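Local coordinates for 70 kDa protein (Xanthomonas sp., PDB 4B2N) that acts as a rubber (latex) oxygenase, a dioxygenase that cleaves the polymer processively and carries two covalently bound c-type hemes, at residues A[28-32]-A[88-92]; A[82-86]-A[337-341]; A[259-265]-A[473-477]; A[269-273]-A[606-610]; A[428-432]-A[515-519]. Residues are numbered along the deposited sequence.

Contact 1: residues A[28-32]-A[88-92]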
# COMPACT_ATOMS: atom_id res chain seq x y z
N LEU A 28 7.35 4.78 19.56
CA LEU A 28 6.41 5.38 20.48
C LEU A 28 5.77 4.34 21.40
O LEU A 28 5.55 4.63 22.56
CB LEU A 28 5.30 6.15 19.71
CG LEU A 28 5.65 7.63 19.38
CD1 LEU A 28 7.01 7.81 18.68
CD2 LEU A 28 4.62 8.32 18.53
N MET A 29 5.42 3.17 20.86
CA MET A 29 4.89 2.10 21.71
C MET A 29 6.02 1.56 22.61
O MET A 29 5.76 1.26 23.74
CB MET A 29 4.20 1.00 20.91
CG MET A 29 3.01 1.51 20.10
SD MET A 29 1.78 2.29 21.20
CE MET A 29 0.91 0.84 21.82
N VAL A 30 7.25 1.47 22.14
CA VAL A 30 8.34 1.03 23.04
C VAL A 30 8.40 2.00 24.20
O VAL A 30 8.40 1.59 25.38
CB VAL A 30 9.71 0.91 22.31
CG1 VAL A 30 10.88 0.69 23.26
CG2 VAL A 30 9.63 -0.19 21.24
N GLY A 31 8.41 3.28 23.87
CA GLY A 31 8.61 4.30 24.90
C GLY A 31 7.47 4.47 25.86
O GLY A 31 7.65 4.94 26.97
N CYS A 32 6.27 4.16 25.42
CA CYS A 32 5.11 4.31 26.28
C CYS A 32 4.71 3.05 27.01
O CYS A 32 3.68 3.03 27.69
CB CYS A 32 3.93 4.72 25.43
SG CYS A 32 4.01 6.41 24.74
N CYS A 88 1.67 10.01 25.93
CA CYS A 88 1.33 8.62 25.64
C CYS A 88 -0.19 8.40 25.61
O CYS A 88 -0.67 7.67 24.79
CB CYS A 88 1.97 7.70 26.65
SG CYS A 88 3.80 7.56 26.43
N GLY A 89 -0.92 9.05 26.52
CA GLY A 89 -2.36 8.84 26.57
C GLY A 89 -3.04 9.39 25.32
O GLY A 89 -3.94 8.75 24.76
N GLN A 90 -2.65 10.58 24.90
CA GLN A 90 -3.17 11.20 23.67
C GLN A 90 -2.93 10.31 22.46
O GLN A 90 -3.84 10.05 21.67
CB GLN A 90 -2.58 12.57 23.44
CG GLN A 90 -3.18 13.62 24.38
CD GLN A 90 -2.48 14.97 24.12
OE1 GLN A 90 -1.73 15.11 23.16
NE2 GLN A 90 -2.74 15.96 24.99
N PHE A 91 -1.72 9.77 22.38
CA PHE A 91 -1.41 8.93 21.22
C PHE A 91 -2.22 7.63 21.22
O PHE A 91 -2.87 7.23 20.16
CB PHE A 91 0.09 8.62 21.24
CG PHE A 91 0.54 7.72 20.13
CD1 PHE A 91 0.60 8.18 18.80
CD2 PHE A 91 0.89 6.41 20.39
CE1 PHE A 91 1.01 7.33 17.75
CE2 PHE A 91 1.27 5.57 19.34
CZ PHE A 91 1.33 6.04 18.03
N ARG A 92 -2.28 7.00 22.40
CA ARG A 92 -2.97 5.71 22.53
C ARG A 92 -4.47 5.90 22.23
O ARG A 92 -5.07 5.04 21.61
CB ARG A 92 -2.74 5.07 23.95
CG ARG A 92 -1.29 4.61 24.14
CD ARG A 92 -1.12 3.70 25.35
NE ARG A 92 -1.16 4.50 26.56
CZ ARG A 92 -0.17 4.57 27.47
NH1 ARG A 92 0.92 3.84 27.36
NH2 ARG A 92 -0.35 5.38 28.53

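Contact 2: residues A[82-86]-A[337-341]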
# COMPACT_ATOMS: atom_id res chain seq x y z
N PRO A 82 -3.97 21.16 13.62
CA PRO A 82 -4.02 20.82 15.06
C PRO A 82 -2.73 20.05 15.41
O PRO A 82 -2.19 19.36 14.57
CB PRO A 82 -5.19 19.85 15.13
CG PRO A 82 -6.04 20.14 13.91
CD PRO A 82 -5.09 20.56 12.84
N PRO A 83 -2.22 20.22 16.64
CA PRO A 83 -0.98 19.59 17.05
C PRO A 83 -1.15 18.08 17.05
O PRO A 83 -2.28 17.57 17.26
CB PRO A 83 -0.77 20.09 18.47
CG PRO A 83 -2.10 20.61 18.95
CD PRO A 83 -2.82 21.07 17.70
N ARG A 84 -0.06 17.37 16.78
CA ARG A 84 -0.05 15.96 16.97
C ARG A 84 -0.10 15.66 18.50
O ARG A 84 0.16 16.58 19.33
CB ARG A 84 1.27 15.40 16.38
CG ARG A 84 1.30 15.29 14.85
CD ARG A 84 2.52 14.48 14.38
NE ARG A 84 2.59 13.24 15.19
CZ ARG A 84 1.82 12.17 14.96
NH1 ARG A 84 0.96 12.14 13.92
NH2 ARG A 84 1.88 11.16 15.79
N PRO A 85 -0.32 14.40 18.88
CA PRO A 85 -0.34 13.99 20.31
C PRO A 85 0.99 14.33 20.96
O PRO A 85 2.00 14.20 20.28
CB PRO A 85 -0.47 12.45 20.24
CG PRO A 85 -1.24 12.24 18.97
CD PRO A 85 -0.76 13.31 17.99
N THR A 86 0.96 14.72 22.25
CA THR A 86 2.21 15.14 22.94
C THR A 86 2.44 14.20 24.13
O THR A 86 3.52 14.25 24.77
CB THR A 86 2.10 16.57 23.50
OG1 THR A 86 1.00 16.60 24.41
CG2 THR A 86 1.90 17.61 22.35
N GLU A 337 -5.69 11.38 10.66
CA GLU A 337 -4.59 11.55 11.63
C GLU A 337 -4.69 10.41 12.72
O GLU A 337 -3.73 9.84 13.12
CB GLU A 337 -4.76 12.94 12.33
CG GLU A 337 -4.45 14.10 11.41
CD GLU A 337 -2.96 14.27 11.09
OE1 GLU A 337 -2.07 13.47 11.52
OE2 GLU A 337 -2.63 15.28 10.42
N ASP A 338 -5.90 10.05 13.13
CA ASP A 338 -6.08 8.94 14.09
C ASP A 338 -5.74 7.59 13.43
O ASP A 338 -5.03 6.78 14.01
CB ASP A 338 -7.55 8.90 14.57
CG ASP A 338 -7.91 10.02 15.58
OD1 ASP A 338 -7.01 10.60 16.21
OD2 ASP A 338 -9.15 10.29 15.76
N ILE A 339 -6.19 7.36 12.18
CA ILE A 339 -5.74 6.18 11.42
C ILE A 339 -4.20 6.13 11.36
O ILE A 339 -3.61 5.12 11.69
CB ILE A 339 -6.42 6.07 10.00
CG1 ILE A 339 -7.98 5.83 10.12
CG2 ILE A 339 -5.61 5.05 9.17
CD1 ILE A 339 -8.73 6.08 8.82
N ASN A 340 -3.59 7.24 10.99
CA ASN A 340 -2.14 7.33 10.88
C ASN A 340 -1.44 6.98 12.20
O ASN A 340 -0.45 6.26 12.21
CB ASN A 340 -1.71 8.72 10.41
CG ASN A 340 -0.24 8.83 10.29
OD1 ASN A 340 0.39 9.58 11.06
ND2 ASN A 340 0.34 8.02 9.41
N ASN A 341 -1.92 7.56 13.28
CA ASN A 341 -1.44 7.15 14.59
C ASN A 341 -1.67 5.68 14.94
O ASN A 341 -0.82 5.10 15.52
CB ASN A 341 -2.01 8.02 15.67
CG ASN A 341 -1.41 9.40 15.65
OD1 ASN A 341 -0.24 9.59 15.22
ND2 ASN A 341 -2.20 10.39 16.02
O HOH W 1 -2.82 17.41 13.05
O HOH W 2 -1.36 11.26 12.74
O HOH W 3 0.60 13.53 11.32

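Contact 3: residues A[259-265]-A[473-477]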
# COMPACT_ATOMS: atom_id res chain seq x y z
N PRO A 259 -6.87 14.69 -10.22
CA PRO A 259 -7.14 16.05 -10.76
C PRO A 259 -8.13 16.11 -11.90
O PRO A 259 -8.61 17.21 -12.21
CB PRO A 259 -5.77 16.53 -11.23
CG PRO A 259 -4.95 15.28 -11.41
CD PRO A 259 -5.44 14.34 -10.35
N ALA A 260 -8.45 14.95 -12.49
CA ALA A 260 -9.50 14.88 -13.51
C ALA A 260 -10.88 15.14 -12.95
O ALA A 260 -11.67 15.72 -13.63
CB ALA A 260 -9.52 13.50 -14.18
N LEU A 261 -11.16 14.70 -11.72
CA LEU A 261 -12.52 14.68 -11.19
C LEU A 261 -12.70 15.80 -10.19
O LEU A 261 -13.77 16.40 -10.14
CB LEU A 261 -12.77 13.36 -10.47
CG LEU A 261 -13.44 12.18 -11.22
CD1 LEU A 261 -13.06 12.11 -12.69
CD2 LEU A 261 -13.10 10.84 -10.51
N PHE A 262 -11.61 16.14 -9.46
CA PHE A 262 -11.76 16.94 -8.22
C PHE A 262 -10.96 18.19 -8.32
O PHE A 262 -9.85 18.15 -8.79
CB PHE A 262 -11.27 16.19 -6.96
CG PHE A 262 -12.05 14.91 -6.71
CD1 PHE A 262 -13.33 14.97 -6.25
CD2 PHE A 262 -11.49 13.67 -7.03
CE1 PHE A 262 -14.07 13.81 -6.06
CE2 PHE A 262 -12.23 12.48 -6.89
CZ PHE A 262 -13.52 12.55 -6.37
N ASP A 263 -11.53 19.27 -7.85
CA ASP A 263 -10.81 20.52 -7.74
C ASP A 263 -9.65 20.26 -6.75
O ASP A 263 -9.82 19.71 -5.65
CB ASP A 263 -11.82 21.56 -7.20
CG ASP A 263 -11.20 22.94 -7.01
OD1 ASP A 263 -10.21 23.05 -6.27
OD2 ASP A 263 -11.70 23.96 -7.59
N MET A 264 -8.46 20.61 -7.16
CA MET A 264 -7.30 20.25 -6.40
C MET A 264 -7.01 21.17 -5.23
O MET A 264 -6.08 20.93 -4.50
CB MET A 264 -6.12 20.29 -7.35
CG MET A 264 -6.31 19.20 -8.42
SD MET A 264 -5.91 17.54 -7.80
CE MET A 264 -4.11 17.71 -7.65
N GLU A 265 -7.84 22.22 -5.06
CA GLU A 265 -7.74 23.12 -3.93
C GLU A 265 -8.85 22.89 -2.91
O GLU A 265 -8.66 23.13 -1.71
CB GLU A 265 -7.77 24.55 -4.40
CG GLU A 265 -6.54 24.98 -5.21
CD GLU A 265 -6.75 26.41 -5.66
OE1 GLU A 265 -7.33 26.67 -6.74
OE2 GLU A 265 -6.38 27.30 -4.90
N ARG A 473 -10.81 28.71 -11.97
CA ARG A 473 -9.45 28.48 -11.42
C ARG A 473 -8.62 27.47 -12.21
O ARG A 473 -7.35 27.53 -12.16
CB ARG A 473 -9.54 27.96 -9.96
CG ARG A 473 -9.96 29.05 -8.95
CD ARG A 473 -10.10 28.49 -7.53
NE ARG A 473 -10.98 27.32 -7.35
CZ ARG A 473 -12.22 27.40 -6.86
NH1 ARG A 473 -12.76 28.59 -6.62
NH2 ARG A 473 -12.92 26.30 -6.60
N ARG A 474 -9.29 26.50 -12.83
CA ARG A 474 -8.55 25.47 -13.66
C ARG A 474 -7.55 26.06 -14.67
O ARG A 474 -6.42 25.53 -14.90
CB ARG A 474 -9.54 24.54 -14.41
CG ARG A 474 -10.28 23.61 -13.47
CD ARG A 474 -9.37 22.51 -12.91
NE ARG A 474 -10.25 21.47 -12.37
CZ ARG A 474 -9.85 20.30 -11.94
NH1 ARG A 474 -8.56 20.03 -11.91
NH2 ARG A 474 -10.77 19.41 -11.58
N VAL A 475 -7.94 27.16 -15.32
CA VAL A 475 -7.11 27.68 -16.43
C VAL A 475 -5.76 28.24 -15.90
O VAL A 475 -4.70 27.79 -16.32
CB VAL A 475 -7.91 28.72 -17.25
CG1 VAL A 475 -7.03 29.27 -18.36
CG2 VAL A 475 -9.17 28.10 -17.85
N PRO A 476 -5.79 29.20 -14.94
CA PRO A 476 -4.50 29.70 -14.47
C PRO A 476 -3.78 28.62 -13.71
O PRO A 476 -2.58 28.66 -13.68
CB PRO A 476 -4.84 30.83 -13.46
CG PRO A 476 -6.29 30.66 -13.18
CD PRO A 476 -6.87 30.04 -14.41
N ARG A 477 -4.48 27.65 -13.13
CA ARG A 477 -3.72 26.47 -12.55
C ARG A 477 -2.92 25.72 -13.61
O ARG A 477 -1.67 25.44 -13.46
CB ARG A 477 -4.71 25.53 -11.83
CG ARG A 477 -5.15 26.09 -10.42
CD ARG A 477 -6.13 25.12 -9.69
NE ARG A 477 -5.40 23.87 -9.54
CZ ARG A 477 -4.46 23.58 -8.66
NH1 ARG A 477 -4.11 24.45 -7.70
NH2 ARG A 477 -3.82 22.42 -8.77
O HOH W 4 -9.28 25.29 -7.73

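Contact 4: residues A[269-273]-A[606-610]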
# COMPACT_ATOMS: atom_id res chain seq x y z
N LEU A 269 -16.13 17.99 -6.39
CA LEU A 269 -16.25 17.16 -7.56
C LEU A 269 -16.60 18.11 -8.74
O LEU A 269 -17.67 18.65 -8.81
CB LEU A 269 -17.37 16.12 -7.39
CG LEU A 269 -17.70 15.21 -8.58
CD1 LEU A 269 -16.47 14.42 -9.01
CD2 LEU A 269 -18.84 14.24 -8.27
N ALA A 270 -15.66 18.32 -9.62
CA ALA A 270 -15.82 19.28 -10.71
C ALA A 270 -14.82 18.86 -11.77
O ALA A 270 -13.69 19.33 -11.79
CB ALA A 270 -15.54 20.70 -10.19
N PRO A 271 -15.20 17.93 -12.64
CA PRO A 271 -14.29 17.36 -13.60
C PRO A 271 -13.78 18.37 -14.57
O PRO A 271 -14.52 19.31 -14.87
CB PRO A 271 -15.21 16.36 -14.33
CG PRO A 271 -16.04 15.89 -13.22
CD PRO A 271 -16.47 17.21 -12.65
N SER A 272 -12.53 18.22 -15.03
CA SER A 272 -11.99 19.18 -16.02
C SER A 272 -10.98 18.45 -16.82
O SER A 272 -10.38 17.50 -16.33
CB SER A 272 -11.29 20.35 -15.30
OG SER A 272 -10.55 21.23 -16.17
N LEU A 273 -10.76 18.90 -18.06
CA LEU A 273 -9.64 18.39 -18.89
C LEU A 273 -8.29 19.03 -18.51
O LEU A 273 -7.28 18.53 -18.88
CB LEU A 273 -9.91 18.78 -20.36
CG LEU A 273 -11.18 18.19 -20.98
CD1 LEU A 273 -11.42 18.70 -22.39
CD2 LEU A 273 -10.89 16.69 -20.96
N GLN A 606 -15.61 8.94 -18.70
CA GLN A 606 -17.05 9.18 -18.56
C GLN A 606 -17.35 10.52 -17.89
O GLN A 606 -18.27 11.23 -18.34
CB GLN A 606 -17.76 8.02 -17.81
CG GLN A 606 -19.26 8.25 -17.69
CD GLN A 606 -19.92 7.14 -16.90
OE1 GLN A 606 -19.34 6.64 -15.94
NE2 GLN A 606 -21.12 6.71 -17.34
N TYR A 607 -16.66 10.87 -16.80
CA TYR A 607 -16.88 12.19 -16.20
C TYR A 607 -16.47 13.35 -17.12
O TYR A 607 -16.87 14.47 -16.89
CB TYR A 607 -16.09 12.36 -14.90
CG TYR A 607 -16.86 11.79 -13.73
CD1 TYR A 607 -16.77 10.44 -13.40
CD2 TYR A 607 -17.73 12.58 -13.01
CE1 TYR A 607 -17.50 9.89 -12.33
CE2 TYR A 607 -18.44 12.07 -11.95
CZ TYR A 607 -18.33 10.73 -11.59
OH TYR A 607 -19.12 10.24 -10.55
N LEU A 608 -15.64 13.08 -18.10
CA LEU A 608 -15.17 14.15 -18.99
C LEU A 608 -15.98 14.10 -20.32
O LEU A 608 -15.63 14.74 -21.31
CB LEU A 608 -13.64 14.03 -19.19
CG LEU A 608 -12.84 14.45 -17.94
CD1 LEU A 608 -11.39 14.08 -18.20
CD2 LEU A 608 -13.01 15.91 -17.47
N ASN A 609 -17.07 13.31 -20.33
CA ASN A 609 -17.94 13.21 -21.52
C ASN A 609 -17.25 12.70 -22.75
O ASN A 609 -17.63 13.11 -23.85
CB ASN A 609 -18.51 14.58 -21.89
CG ASN A 609 -19.34 15.18 -20.76
OD1 ASN A 609 -20.21 14.51 -20.24
ND2 ASN A 609 -19.03 16.40 -20.35
N LEU A 610 -16.26 11.85 -22.54
CA LEU A 610 -15.63 11.02 -23.56
C LEU A 610 -16.13 9.57 -23.58
O LEU A 610 -16.75 9.08 -22.63
CB LEU A 610 -14.10 11.08 -23.43
CG LEU A 610 -13.59 12.52 -23.25
CD1 LEU A 610 -12.13 12.51 -22.84
CD2 LEU A 610 -13.79 13.39 -24.50

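Contact 5: residues A[428-432]-A[515-519]. With HEC (heme c), chain D.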
# COMPACT_ATOMS: atom_id res chain seq x y z
N THR A 428 14.54 -2.59 -10.42
CA THR A 428 13.32 -3.41 -10.41
C THR A 428 12.37 -2.79 -11.41
O THR A 428 12.66 -1.72 -12.01
CB THR A 428 12.66 -3.37 -9.04
OG1 THR A 428 12.76 -2.03 -8.55
CG2 THR A 428 13.38 -4.34 -8.09
N ASP A 429 11.21 -3.41 -11.60
CA ASP A 429 10.30 -2.94 -12.65
C ASP A 429 10.10 -1.45 -12.56
O ASP A 429 9.67 -0.92 -11.50
CB ASP A 429 8.95 -3.66 -12.59
CG ASP A 429 8.14 -3.42 -13.82
OD1 ASP A 429 7.71 -2.27 -14.03
OD2 ASP A 429 7.99 -4.36 -14.61
N PRO A 430 10.38 -0.76 -13.65
CA PRO A 430 10.35 0.71 -13.55
C PRO A 430 9.01 1.36 -13.82
O PRO A 430 8.96 2.58 -13.79
CB PRO A 430 11.28 1.15 -14.67
CG PRO A 430 11.08 0.08 -15.72
CD PRO A 430 10.89 -1.22 -14.97
N ARG A 431 7.92 0.63 -14.09
CA ARG A 431 6.70 1.33 -14.55
C ARG A 431 6.18 2.21 -13.43
O ARG A 431 5.69 3.33 -13.70
CB ARG A 431 5.54 0.41 -14.93
CG ARG A 431 5.81 -0.58 -16.06
CD ARG A 431 6.27 0.19 -17.31
NE ARG A 431 6.36 -0.72 -18.46
CZ ARG A 431 6.56 -0.35 -19.72
NH1 ARG A 431 6.66 0.94 -20.04
NH2 ARG A 431 6.62 -1.30 -20.68
N ARG A 432 6.26 1.72 -12.19
CA ARG A 432 5.66 2.45 -11.09
C ARG A 432 6.38 3.82 -10.89
O ARG A 432 5.77 4.81 -10.59
CB ARG A 432 5.79 1.62 -9.79
CG ARG A 432 5.55 2.40 -8.48
CD ARG A 432 4.12 3.03 -8.47
NE ARG A 432 3.93 3.72 -7.21
CZ ARG A 432 4.42 4.93 -6.94
NH1 ARG A 432 5.02 5.65 -7.92
NH2 ARG A 432 4.26 5.48 -5.73
N TYR A 515 7.56 -10.43 -2.73
CA TYR A 515 8.36 -9.24 -2.48
C TYR A 515 8.49 -8.28 -3.71
O TYR A 515 8.20 -8.69 -4.86
CB TYR A 515 9.77 -9.69 -2.00
CG TYR A 515 9.65 -10.49 -0.73
CD1 TYR A 515 9.30 -9.87 0.47
CD2 TYR A 515 9.81 -11.89 -0.74
CE1 TYR A 515 9.16 -10.62 1.64
CE2 TYR A 515 9.68 -12.65 0.43
CZ TYR A 515 9.35 -11.98 1.63
OH TYR A 515 9.16 -12.62 2.80
N PHE A 516 9.05 -7.10 -3.46
CA PHE A 516 9.16 -5.99 -4.37
C PHE A 516 7.82 -5.31 -4.56
O PHE A 516 6.78 -5.86 -4.23
CB PHE A 516 9.78 -6.37 -5.74
CG PHE A 516 11.16 -6.93 -5.63
CD1 PHE A 516 11.95 -6.65 -4.53
CD2 PHE A 516 11.67 -7.73 -6.65
CE1 PHE A 516 13.25 -7.16 -4.40
CE2 PHE A 516 12.96 -8.26 -6.57
CZ PHE A 516 13.75 -7.96 -5.44
N HIS A 517 7.89 -4.12 -5.12
CA HIS A 517 6.70 -3.25 -5.18
C HIS A 517 5.59 -3.84 -6.01
O HIS A 517 4.49 -3.37 -5.90
CB HIS A 517 7.09 -1.87 -5.66
CG HIS A 517 7.55 -1.84 -7.09
ND1 HIS A 517 8.88 -2.08 -7.47
CD2 HIS A 517 6.86 -1.57 -8.24
CE1 HIS A 517 8.96 -1.95 -8.82
NE2 HIS A 517 7.72 -1.64 -9.28
N ASN A 518 5.89 -4.82 -6.86
CA ASN A 518 4.84 -5.46 -7.66
C ASN A 518 4.46 -6.91 -7.20
O ASN A 518 3.76 -7.63 -7.92
CB ASN A 518 5.22 -5.48 -9.16
CG ASN A 518 6.56 -6.22 -9.42
OD1 ASN A 518 7.17 -6.73 -8.47
ND2 ASN A 518 7.08 -6.14 -10.64
N GLY A 519 4.96 -7.31 -6.02
CA GLY A 519 4.76 -8.63 -5.43
C GLY A 519 5.16 -9.72 -6.39
O GLY A 519 4.48 -10.75 -6.51
FE HEC D . 16.98 -4.82 -0.67
CHA HEC D . 13.67 -4.76 -1.66
CHB HEC D . 16.37 -7.62 1.47
CHC HEC D . 20.32 -5.23 -0.06
CHD HEC D . 17.40 -1.62 -1.77
NA HEC D . 15.34 -5.87 -0.12
C1A HEC D . 14.07 -5.81 -0.75
C2A HEC D . 13.18 -6.85 -0.26
C3A HEC D . 13.97 -7.68 0.67
C4A HEC D . 15.29 -7.10 0.67
CMA HEC D . 13.46 -8.87 1.45
CAA HEC D . 11.68 -7.01 -0.53
CBA HEC D . 11.07 -6.00 0.52
CGA HEC D . 9.57 -5.81 0.26
O1A HEC D . 9.09 -6.33 -0.78
O2A HEC D . 8.78 -5.19 1.07
NB HEC D . 18.12 -6.23 0.51
C1B HEC D . 17.77 -7.25 1.30
C2B HEC D . 18.87 -7.97 1.95
C3B HEC D . 20.06 -7.25 1.47
C4B HEC D . 19.48 -6.22 0.61
CMB HEC D . 18.74 -9.14 2.90
CAB HEC D . 21.52 -7.53 1.74
CBB HEC D . 21.97 -8.74 1.20
NC HEC D . 18.51 -3.63 -0.73
C1C HEC D . 19.89 -3.98 -0.61
C2C HEC D . 20.83 -2.95 -1.03
C3C HEC D . 19.97 -1.89 -1.52
C4C HEC D . 18.57 -2.38 -1.41
CMC HEC D . 22.35 -2.97 -0.98
CAC HEC D . 20.47 -0.60 -2.09
CBC HEC D . 21.38 -0.48 -3.08
ND HEC D . 15.78 -3.46 -1.45
C1D HEC D . 16.07 -2.25 -1.92
C2D HEC D . 15.01 -1.48 -2.56
C3D HEC D . 13.91 -2.41 -2.54
C4D HEC D . 14.48 -3.57 -1.88
CMD HEC D . 15.06 -0.08 -3.12
CAD HEC D . 12.51 -2.17 -3.08
CBD HEC D . 12.52 -2.80 -4.48
CGD HEC D . 11.17 -2.70 -5.17
O1D HEC D . 11.05 -2.20 -6.29
O2D HEC D . 10.24 -3.11 -4.51
O HOH W 5 6.58 -1.03 -11.80

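Contact 1: residues A[28-32]-A[88-92]
The ring of F91 is the main bump of this interface, and L28 and M29 line the hollow that receives it. L28 CD2 lies over one face of the ring, 3.8 Å from F91 CE1 and 17° off the ring normal, a CH-pi contact for which a branched methyl is well shaped. M29 meets the same ring at its rim: M29 SD stands 3.8 Å from F91 CE2, near the ring plane, as a Met-aromatic contact. The flexible thioether curls in to reach it. I344 and S345 of helix 333-345 also touch F91, so its side chain is wedged between that helix and helix 27-32. One turn along, the bump gives way to a covalent link. C32 SG and C88 SG are bonded at 2.1 Å with a relaxed chi3 of -86°, and these short side chains bring C32 CA and C88 CA to 5.8 Å. R92 bends in beside them: R92 NH1 makes a weak hydrogen bond of 2.9 Å to C32 O, while its stronger tie is a salt bridge to D37. With segment axes at 134° and 10.9 Å apart, the arrangement is that of two steeply inclined helices cross-linked by a disulfide beside an aromatic wedge.

Contact 2: residues A[82-86]-A[337-341]
This is a polar, partly water-mediated contact between a proline-rich loop, 82-86, and one face of helix 333-345. R84 makes most of it: its long side chain suits a gap of 8.3 Å between R84 CA and E337 CA, and its guanidinium serves several acceptors. It meets N341 edge-on, R84 NH2 donating to N341 OD1 at 2.7 Å and R84 NH1 weakly to the same atom at 3.1 Å. E337 carries the opposite charge, but R84 NH1 and E337 OE1 stay 4.1 Å apart, beyond a salt bridge. Waters fill the space: water 2 lies 2.7 Å from R84 NH1 (a weak bond) and 2.6 Å from E337 OE1, water 3 3.0 Å and 2.7 Å from the same atoms. P85 contributes shape, its rigid ring placing P85 CG 3.6 Å from N341 ND2. N341 ND2 in turn bonds S94 of helix 88-104, where P85 touches Q90 and F91, and D338 forms a salt bridge to R97. The loop thus lies along the junction of the two helices, while I339 touches a heme c.

Contact 3: residues A[259-265]-A[473-477]
A buried salt-bridge network of D263, E265 and R473 ties the turn after helix 253-261 to helix 467-481. R473 NH2 donates to D263 OD2 at 2.8 Å, edge-on to the guanidinium, and D263 OD2 also accepts from S470. E265 OE1 lies 3.8 Å from R473 NE, a long salt bridge, and water 4 sits between them, 2.6 Å from E265 OE1 and 2.7 Å from R473 NE. Aspartate suits its place twice over, because its other oxygen closes an Asx turn: E265 N donates to D263 OD1 at 2.8 Å, shaping the loop that presents both acids. Across the contact R474 bonds backbone carbonyls. R474 NH1 bonds P259 O at 2.8 Å, and R474 NH2 reaches F262 O weakly at 3.2 Å, so one planar, multidentate group takes up the carbonyls of P259 and F262; a salt bridge to E275 balances its charge. R477 lays a guanidinium face on M264, with R477 NH2 3.4 Å from M264 CB, while its polar atoms bond S447, A444 and E275.

Contact 4: residues A[269-273]-A[606-610]
L608, Y607 and P271 have the most surface buried here, and no hydrogen bond crosses between the segments: this is apolar packing near the protein surface. L608, the first residue to leave helical geometry after helix 599-607, supplies the most. Its CD2 methyl presses on the backbone and side chains of the extended segment, with L608 CD2 3.3 Å from S272 O and 3.9 Å from P271 CB, while L608 CD1 lies 3.8 Å from L273 CD2. A leucine fits because its forked end can touch several residues at once. Y607 comes one residue earlier, still in the helix. Its ring takes P271 obliquely, P271 CG standing 3.7 Å from Y607 CD2, and across the contact it also meets L269, with L269 CD1 4.2 Å from Y607 CE2. P271 sits at the closest approach of the two backbones, P271 CA and L608 CA being 6.3 Å apart. Its ring fills the angle between Y607 and L608, bringing P271 CB 3.6 Å from Y607 O, and proline suits an extended backbone. N609 takes a positive phi as the C-prime residue of a Schellman motif, N609 N bonding Q606 O at 3.1 Å, which turns the chain out of the helix. Segment 269-273 thus runs between this helix end and helix 467-481, which A270 and S272 touch, while L269 and Y607 both pack on L261 of helix 253-261.

Contact 5: residues A[428-432]-A[515-519]
Y515 leads in, Y515 CA coming 3.4 Å from HEC O1A. F516 N donates to that propionate, 2.8 Å from HEC O1A, while T428 CG2 sits 4.1 Å from the centroid of the F516 ring, a CH-pi contact over its face. H517 serves the other propionate: H517 ND1 donates to HEC O1D in a very short bond of 2.5 Å, H517 N weakly to HEC O2D at 2.6 Å, and T428 OG1 joins at HEC O1D, 2.8 Å away. Hydrogen-bond donors suit a buried carboxylate. H517 CE1 lies 3.0 Å from D429 O and water 5 is 2.8 Å from H517 NE2, while R432 packs on the imidazole, R432 CB 3.7 Å from H517 CD2, its guanidinium bonding the other heme. In this cytochrome c-like region, F516 to G519 form a type I turn. N518 ND2 lies 3.7 Å from D429 CB and bonds the carbonyl of D637; N518 OD1 bonds S520. D429 itself forms an Asx turn with R431. G519 adopts a positive phi at little cost.

The five contacts fall into two touching pairs and a central site. Contacts 1 and 2 have centres 12 Å apart and are joined where helix 88-104 of contact 1 packs on helix 333-345 of contact 2: F91 CZ of the first lies 3.4 Å from N341 O of the second. Contacts 3 and 4, centres 11 Å apart, adjoin through A270, with L261 O 2.7 Å from A270 N and R474 NH2 2.9 Å from A270 O, both probable hydrogen bonds. Contact 5 stands about 30 Å from contact 3 and 34 Å from contact 1, centre to centre, and is the one that holds residues of both heme sites. Contact 2 also reaches a heme, I339 touching it, whereas contact 4 lies away from the annotated sites.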